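Local coordinates for Alpha/beta hydrolase fold protein (Nakamurella multipartita, PDB 4Y7D), which is probably a hydrolase with the alpha/beta hydrolase fold, at residues A[241-253]-A[268-281]. Sequence-based numbering, arbitrary orientation.
Sequences PTLVVSGTADSDV and SELVHLDAGTHLAF
D252 lays its CB over one face of the H278 imidazole, 3.7 Å from the ring centroid, its carboxylate stacked at 27° to the ring; V253 CG2 comes obliquely to CE1. At the ring's edge, in plane, ND1 donates to the syn lone pair of D250 OD2 at 2.8 Å. NE2 is hydrogen-bonded to S107 OG, consistent with the Ser-His-Asp triad of alpha/beta hydrolases. A water in the H272 ring plane links ND1 to S246 OG. With CG anti to the backbone N (chi1 -165°), D250 sends OD2 to H278; OD1 accepts from D252 N, nearly along its C-O direction (an Asx turn), and from V253 N above the carboxylate plane, restraining its rotation. An asparagine here would probably turn its NH2 to ND1, its carbonyl oxygen kept by the two amides, and lose that bond. A249 N to G276 O (2.8 Å) and A275 N to T248 OG1 tie down the loop. Leading into it, strands 242-247 and 269-273 pair in parallel from E269 N to T242 O; T248 N to L273 O continues the ladder. L243 meets V271, and V245 F281, against helix 288-299; crossover helix 255-264 packs on V244 and S246 opposite; strand 124-130 flanks 242-247, leaving 269-273 outermost.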
loop_
_atom_site.group_PDB
_atom_site.type_symbol
_atom_site.label_atom_id
_atom_site.label_comp_id
_atom_site.label_asym_id
_atom_site.label_seq_id
_atom_site.Cartn_x
_atom_site.Cartn_y
_atom_site.Cartn_z
ATOM N N PRO A 241 0.028 -9.900 -15.798
ATOM C CA PRO A 241 -0.020 -10.990 -14.836
ATOM C C PRO A 241 -0.186 -10.396 -13.467
ATOM O O PRO A 241 0.493 -9.391 -13.135
ATOM C CB PRO A 241 1.374 -11.626 -14.970
ATOM C CG PRO A 241 1.858 -11.246 -16.285
ATOM C CD PRO A 241 1.307 -9.877 -16.531
ATOM N N THR A 242 -1.171 -10.898 -12.708
ATOM C CA THR A 242 -1.698 -10.191 -11.527
ATOM C C THR A 242 -1.944 -11.153 -10.409
ATOM O O THR A 242 -2.551 -12.224 -10.629
ATOM C CB THR A 242 -2.989 -9.386 -11.843
ATOM O OG1 THR A 242 -2.724 -8.313 -12.758
ATOM C CG2 THR A 242 -3.566 -8.749 -10.580
ATOM N N LEU A 243 -1.435 -10.798 -9.219
ATOM C CA LEU A 243 -1.647 -11.531 -7.995
ATOM C C LEU A 243 -2.416 -10.592 -7.094
ATOM O O LEU A 243 -1.948 -9.506 -6.821
ATOM C CB LEU A 243 -0.317 -11.944 -7.369
ATOM C CG LEU A 243 -0.298 -12.440 -5.942
ATOM C CD1 LEU A 243 -1.132 -13.702 -5.803
ATOM C CD2 LEU A 243 1.158 -12.677 -5.500
ATOM N N VAL A 244 -3.573 -11.046 -6.620
ATOM C CA VAL A 244 -4.446 -10.305 -5.706
ATOM C C VAL A 244 -4.417 -11.054 -4.356
ATOM O O VAL A 244 -4.615 -12.265 -4.344
ATOM C CB VAL A 244 -5.860 -10.286 -6.244
ATOM C CG1 VAL A 244 -6.736 -9.407 -5.368
ATOM C CG2 VAL A 244 -5.887 -9.777 -7.690
ATOM N N VAL A 245 -4.140 -10.348 -3.272
ATOM C CA VAL A 245 -3.948 -10.951 -1.940
ATOM C C VAL A 245 -4.920 -10.334 -0.951
ATOM O O VAL A 245 -4.925 -9.101 -0.784
ATOM C CB VAL A 245 -2.517 -10.767 -1.420
ATOM C CG1 VAL A 245 -2.325 -11.468 -0.078
ATOM C CG2 VAL A 245 -1.499 -11.248 -2.435
ATOM N N SER A 246 -5.691 -11.201 -0.268
ATOM C CA SER A 246 -6.664 -10.771 0.718
ATOM C C SER A 246 -6.597 -11.599 2.005
ATOM O O SER A 246 -6.607 -12.799 2.004
ATOM C CB SER A 246 -8.088 -10.841 0.144
ATOM O OG SER A 246 -9.067 -10.524 1.123
ATOM N N GLY A 247 -6.557 -10.911 3.128
ATOM C CA GLY A 247 -6.726 -11.540 4.430
ATOM C C GLY A 247 -8.197 -11.640 4.743
ATOM O O GLY A 247 -8.946 -10.648 4.623
ATOM N N THR A 248 -8.648 -12.831 5.171
ATOM C CA THR A 248 -10.091 -13.045 5.283
ATOM C C THR A 248 -10.755 -12.259 6.414
ATOM O O THR A 248 -11.980 -12.091 6.398
ATOM C CB THR A 248 -10.459 -14.532 5.455
ATOM O OG1 THR A 248 -10.083 -15.010 6.762
ATOM C CG2 THR A 248 -9.884 -15.349 4.340
ATOM N N ALA A 249 -9.959 -11.797 7.369
ATOM C CA ALA A 249 -10.462 -11.036 8.506
ATOM C C ALA A 249 -10.198 -9.525 8.368
ATOM O O ALA A 249 -10.369 -8.810 9.342
ATOM C CB ALA A 249 -9.834 -11.533 9.764
ATOM N N ASP A 250 -9.908 -9.053 7.165
ATOM C CA ASP A 250 -9.547 -7.647 6.940
ATOM C C ASP A 250 -10.783 -6.801 7.242
ATOM O O ASP A 250 -11.834 -6.998 6.608
ATOM C CB ASP A 250 -9.138 -7.464 5.486
ATOM C CG ASP A 250 -8.428 -6.180 5.209
ATOM O OD1 ASP A 250 -8.699 -5.127 5.837
ATOM O OD2 ASP A 250 -7.573 -6.229 4.305
ATOM N N SER A 251 -10.640 -5.841 8.159
ATOM C CA SER A 251 -11.740 -4.948 8.498
ATOM C C SER A 251 -11.547 -3.554 7.889
ATOM O O SER A 251 -12.356 -2.660 8.146
ATOM C CB SER A 251 -11.821 -4.814 10.016
ATOM O OG SER A 251 -10.631 -4.212 10.515
ATOM N N ASP A 252 -10.485 -3.370 7.138
ATOM C CA ASP A 252 -10.131 -2.064 6.595
ATOM C C ASP A 252 -10.571 -1.991 5.116
ATOM O O ASP A 252 -11.399 -1.142 4.730
ATOM C CB ASP A 252 -8.610 -1.913 6.741
ATOM C CG ASP A 252 -8.127 -0.476 6.556
ATOM O OD1 ASP A 252 -8.723 0.205 5.707
ATOM O OD2 ASP A 252 -7.142 -0.060 7.235
ATOM N N VAL A 253 -10.062 -2.911 4.293
ATOM C CA VAL A 253 -10.539 -3.060 2.914
ATOM C C VAL A 253 -11.193 -4.426 2.813
ATOM O O VAL A 253 -10.508 -5.481 2.923
ATOM C CB VAL A 253 -9.388 -2.902 1.901
ATOM C CG1 VAL A 253 -9.835 -3.223 0.472
ATOM C CG2 VAL A 253 -8.841 -1.488 1.984
ATOM N N SER A 268 -5.847 -13.529 -13.590
ATOM C CA SER A 268 -5.352 -13.202 -12.244
ATOM C C SER A 268 -5.483 -14.358 -11.304
ATOM O O SER A 268 -6.273 -15.290 -11.519
ATOM C CB SER A 268 -6.050 -11.929 -11.672
ATOM O OG SER A 268 -7.377 -12.221 -11.358
ATOM N N GLU A 269 -4.646 -14.335 -10.285
ATOM C CA GLU A 269 -4.650 -15.293 -9.197
ATOM C C GLU A 269 -5.069 -14.579 -7.912
ATOM O O GLU A 269 -4.558 -13.485 -7.630
ATOM C CB GLU A 269 -3.252 -15.836 -8.964
ATOM C CG GLU A 269 -2.616 -16.491 -10.155
ATOM C CD GLU A 269 -1.234 -17.013 -9.804
ATOM O OE1 GLU A 269 -0.512 -16.447 -8.918
ATOM O OE2 GLU A 269 -0.870 -18.009 -10.413
ATOM N N LEU A 270 -5.959 -15.191 -7.150
ATOM C CA LEU A 270 -6.401 -14.669 -5.864
ATOM C C LEU A 270 -5.893 -15.586 -4.760
ATOM O O LEU A 270 -6.106 -16.798 -4.801
ATOM C CB LEU A 270 -7.935 -14.634 -5.825
ATOM C CG LEU A 270 -8.600 -14.109 -4.561
ATOM C CD1 LEU A 270 -8.163 -12.702 -4.156
ATOM C CD2 LEU A 270 -10.100 -14.169 -4.836
ATOM N N VAL A 271 -5.213 -15.002 -3.774
ATOM C CA VAL A 271 -4.713 -15.728 -2.618
ATOM C C VAL A 271 -5.369 -15.171 -1.343
ATOM O O VAL A 271 -5.239 -13.973 -1.016
ATOM C CB VAL A 271 -3.166 -15.612 -2.543
ATOM C CG1 VAL A 271 -2.637 -16.131 -1.240
ATOM C CG2 VAL A 271 -2.534 -16.323 -3.725
ATOM N N HIS A 272 -6.051 -16.048 -0.620
ATOM C CA HIS A 272 -6.638 -15.748 0.664
ATOM C C HIS A 272 -5.700 -16.178 1.807
ATOM O O HIS A 272 -5.121 -17.267 1.779
ATOM C CB HIS A 272 -7.956 -16.516 0.831
ATOM C CG HIS A 272 -8.958 -16.229 -0.221
ATOM N ND1 HIS A 272 -9.719 -15.068 -0.243
ATOM C CD2 HIS A 272 -9.336 -16.946 -1.305
ATOM C CE1 HIS A 272 -10.518 -15.100 -1.287
ATOM N NE2 HIS A 272 -10.295 -16.222 -1.953
ATOM N N LEU A 273 -5.606 -15.348 2.840
ATOM C CA LEU A 273 -4.869 -15.669 4.026
ATOM C C LEU A 273 -5.928 -15.727 5.138
ATOM O O LEU A 273 -6.515 -14.703 5.508
ATOM C CB LEU A 273 -3.796 -14.605 4.266
ATOM C CG LEU A 273 -2.583 -14.700 3.332
ATOM C CD1 LEU A 273 -1.766 -13.448 3.382
ATOM C CD2 LEU A 273 -1.717 -15.930 3.644
ATOM N N ASP A 274 -6.205 -16.940 5.589
ATOM C CA ASP A 274 -7.239 -17.213 6.552
ATOM C C ASP A 274 -6.922 -16.509 7.877
ATOM O O ASP A 274 -5.841 -16.659 8.424
ATOM C CB ASP A 274 -7.347 -18.708 6.802
ATOM C CG ASP A 274 -8.112 -19.473 5.721
ATOM O OD1 ASP A 274 -8.863 -18.847 4.945
ATOM O OD2 ASP A 274 -8.024 -20.746 5.769
ATOM N N ALA A 275 -7.877 -15.760 8.388
ATOM C CA ALA A 275 -7.720 -15.005 9.634
ATOM C C ALA A 275 -6.673 -13.901 9.462
ATOM O O ALA A 275 -6.081 -13.418 10.421
ATOM C CB ALA A 275 -7.421 -15.929 10.827
ATOM N N GLY A 276 -6.470 -13.452 8.241
ATOM C CA GLY A 276 -5.542 -12.347 7.990
ATOM C C GLY A 276 -6.205 -10.997 8.179
ATOM O O GLY A 276 -7.323 -10.780 7.742
ATOM N N THR A 277 -5.479 -10.091 8.809
ATOM C CA THR A 277 -5.867 -8.677 8.943
ATOM C C THR A 277 -5.474 -7.904 7.676
ATOM O O THR A 277 -4.994 -8.473 6.712
ATOM C CB THR A 277 -5.124 -8.023 10.142
ATOM O OG1 THR A 277 -3.714 -7.953 9.862
ATOM C CG2 THR A 277 -5.352 -8.765 11.381
ATOM N N HIS A 278 -5.668 -6.597 7.688
ATOM C CA HIS A 278 -5.212 -5.751 6.588
ATOM C C HIS A 278 -3.694 -5.850 6.319
ATOM O O HIS A 278 -3.249 -5.611 5.194
ATOM C CB HIS A 278 -5.621 -4.297 6.848
ATOM C CG HIS A 278 -5.593 -3.434 5.634
ATOM N ND1 HIS A 278 -6.176 -3.810 4.428
ATOM C CD2 HIS A 278 -5.150 -2.171 5.462
ATOM C CE1 HIS A 278 -6.074 -2.813 3.571
ATOM N NE2 HIS A 278 -5.451 -1.809 4.174
ATOM N N LEU A 279 -2.901 -6.242 7.321
ATOM C CA LEU A 279 -1.443 -6.359 7.198
ATOM C C LEU A 279 -0.993 -7.786 6.852
ATOM O O LEU A 279 0.212 -8.078 6.800
ATOM C CB LEU A 279 -0.756 -5.975 8.529
ATOM C CG LEU A 279 -0.684 -4.471 8.857
ATOM C CD1 LEU A 279 -2.016 -3.848 9.129
ATOM C CD2 LEU A 279 0.249 -4.246 10.050
ATOM N N ALA A 280 -1.935 -8.678 6.604
ATOM C CA ALA A 280 -1.602 -10.098 6.398
ATOM C C ALA A 280 -0.449 -10.445 5.448
ATOM O O ALA A 280 0.320 -11.357 5.723
ATOM C CB ALA A 280 -2.855 -10.846 5.965
ATOM N N PHE A 281 -0.345 -9.762 4.324
ATOM C CA PHE A 281 0.658 -10.121 3.305
ATOM C C PHE A 281 2.072 -10.020 3.922
ATOM O O PHE A 281 2.953 -10.720 3.474
ATOM C CB PHE A 281 0.480 -9.202 2.098
ATOM C CG PHE A 281 1.495 -9.356 1.001
ATOM C CD1 PHE A 281 1.516 -10.453 0.186
ATOM C CD2 PHE A 281 2.419 -8.336 0.743
ATOM C CE1 PHE A 281 2.399 -10.523 -0.871
ATOM C CE2 PHE A 281 3.341 -8.442 -0.293
ATOM C CZ PHE A 281 3.313 -9.530 -1.107
HETATM O O HOH W 1 -10.214 -12.973 1.529
HETATM O O HOH W 2 -5.731 -8.229 3.995
HETATM O O HOH W 3 -10.878 -17.887 6.550
#